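Local coordinates for acyl-CoA dehydrogenase domain protein Tcur3483 (Thermomonospora curvata, PDB 6WY9) that binds the flavin cofactor FAD and, as a member of the acyl-CoA dehydrogenase family, probably oxidises CH-CH groups of an acyl-type substrate, at residues Pro106-Phe109 and Val110-Thr114. Numbering follows the deposited sequence. Where two conformers were deposited one is given.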
loop_
_atom_site.group_PDB
_atom_site.type_symbol
_atom_site.label_atom_id
_atom_site.label_comp_id
_atom_site.label_asym_id
_atom_site.label_seq_id
_atom_site.Cartn_x
_atom_site.Cartn_y
_atom_site.Cartn_z
ATOM N N PRO A 106 32.440 6.589 8.660
ATOM C CA PRO A 106 31.664 7.809 8.457
ATOM C C PRO A 106 32.416 8.737 7.523
ATOM O O PRO A 106 33.647 8.802 7.547
ATOM C CB PRO A 106 31.563 8.392 9.869
ATOM C CG PRO A 106 32.853 7.968 10.501
ATOM C CD PRO A 106 33.126 6.572 9.962
ATOM N N PHE A 107 31.668 9.435 6.673
ATOM C CA PHE A 107 32.204 10.393 5.724
ATOM C C PHE A 107 31.591 11.761 5.999
ATOM O O PHE A 107 30.408 11.832 6.339
ATOM C CB PHE A 107 31.886 9.951 4.295
ATOM C CG PHE A 107 32.554 10.774 3.235
ATOM C CD1 PHE A 107 31.983 11.954 2.797
ATOM C CD2 PHE A 107 33.717 10.330 2.629
ATOM C CE1 PHE A 107 32.575 12.708 1.808
ATOM C CE2 PHE A 107 34.324 11.080 1.640
ATOM C CZ PHE A 107 33.753 12.268 1.222
ATOM N N PRO A 108 32.357 12.854 5.910
ATOM C CA PRO A 108 31.779 14.169 6.255
ATOM C C PRO A 108 30.931 14.736 5.121
ATOM O O PRO A 108 31.265 15.767 4.515
ATOM C CB PRO A 108 33.028 15.008 6.529
ATOM C CG PRO A 108 34.048 14.437 5.600
ATOM C CD PRO A 108 33.791 12.957 5.560
ATOM N N PHE A 109 29.824 14.043 4.807
ATOM C CA PHE A 109 28.964 14.441 3.690
ATOM C C PHE A 109 28.539 15.900 3.835
ATOM O O PHE A 109 28.717 16.727 2.939
ATOM C CB PHE A 109 27.704 13.558 3.625
ATOM C CG PHE A 109 27.923 12.147 3.119
ATOM C CD1 PHE A 109 27.965 11.875 1.764
ATOM C CD2 PHE A 109 28.008 11.081 4.006
ATOM C CE1 PHE A 109 28.140 10.569 1.307
ATOM C CE2 PHE A 109 28.174 9.778 3.555
ATOM C CZ PHE A 109 28.244 9.526 2.212
ATOM N N VAL A 110 27.923 16.212 4.975
ATOM C CA VAL A 110 27.368 17.549 5.167
ATOM C C VAL A 110 28.435 18.613 4.945
ATOM O O VAL A 110 28.179 19.644 4.325
ATOM C CB VAL A 110 26.723 17.671 6.558
ATOM C CG1 VAL A 110 26.388 19.083 6.858
ATOM C CG2 VAL A 110 25.462 16.855 6.606
ATOM N N THR A 111 29.639 18.388 5.450
ATOM C CA THR A 111 30.637 19.445 5.376
ATOM C C THR A 111 31.221 19.553 3.977
ATOM O O THR A 111 31.387 20.660 3.456
ATOM C CB THR A 111 31.741 19.201 6.404
ATOM O OG1 THR A 111 31.165 19.248 7.722
ATOM C CG2 THR A 111 32.829 20.292 6.292
ATOM N N VAL A 112 31.494 18.413 3.351
ATOM C CA VAL A 112 32.188 18.381 2.073
ATOM C C VAL A 112 31.232 18.544 0.908
ATOM O O VAL A 112 31.555 19.226 -0.064
ATOM C CB VAL A 112 33.002 17.082 1.968
ATOM C CG1 VAL A 112 33.399 16.803 0.508
ATOM C CG2 VAL A 112 34.246 17.231 2.814
ATOM N N ASN A 113 30.031 17.991 1.005
ATOM C CA ASN A 113 29.106 17.973 -0.117
ATOM C C ASN A 113 27.943 18.918 0.020
ATOM O O ASN A 113 27.138 19.032 -0.908
ATOM C CB ASN A 113 28.593 16.563 -0.314
ATOM C CG ASN A 113 29.610 15.706 -0.973
ATOM O OD1 ASN A 113 30.548 15.226 -0.331
ATOM N ND2 ASN A 113 29.473 15.543 -2.278
ATOM N N THR A 114 27.829 19.580 1.117
ATOM C CA THR A 114 26.691 20.448 1.353
ATOM C C THR A 114 27.103 21.876 1.665
ATOM O O THR A 114 26.537 22.828 1.106
ATOM C CB THR A 114 25.892 19.791 2.498
ATOM O OG1 THR A 114 25.192 18.647 1.975
ATOM C CG2 THR A 114 24.966 20.696 3.115
#
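Pro108, just before helix 109-122, and Val112 on its first turn lie side by side: CG of the proline ring is 4.0 Å from Val112 CG2, both side chains pointing the same way. The same two residues close the turn through their backbones, Val112 N donating to Pro108 O at 2.9 Å, nearly in line with the carbonyl. One residue on, Asn113 N reaches Phe109 O at 2.7 Å, its donor tilted 16° from the carbonyl plane, and CB of Asn113 rests 3.3 Å from that oxygen. The ring of Phe107 reaches the same turn with its CE1 atom. This edge faces Asn113 OD1, which sits near the ring plane at 3.9 Å from CE1; ring and amide planes are 55° apart. CE1 also comes within 4.4 Å of Val112 CG1. Placing CG anti to the backbone N (chi1 -172°) and beside the carbonyl carbon brings this end of the ring close to Val112 and Asn113. Pro108 CD sits over one face of the Phe107 ring, offset toward its rim, and in the conformer given Phe107 CD1 lies over the centre of the Phe109 ring.

Pro108 is the N-cap residue and the centre of an inverse gamma turn, closed by Phe109 N bonding to Phe107 O at 2.8 Å. Further out, Phe97 of helix 90-103 meets the Phe107 ring edge-to-face, while Phe62 and Val66 of helix 62-71 and Leu75 pack on Pro108. Thr111 OG1 is hydrogen-bonded to Phe142 N, and Trp79 NE1 to Val112 O. The Val110 side chain comes within about 4 Å of that of Ile144, an FAD-binding residue. The aromatic edge beside OD1 is weakly electropositive, consistent with a mild attraction to the amide oxygen, whereas the two backbone bonds satisfy the carbonyls that open this flavin-side helix.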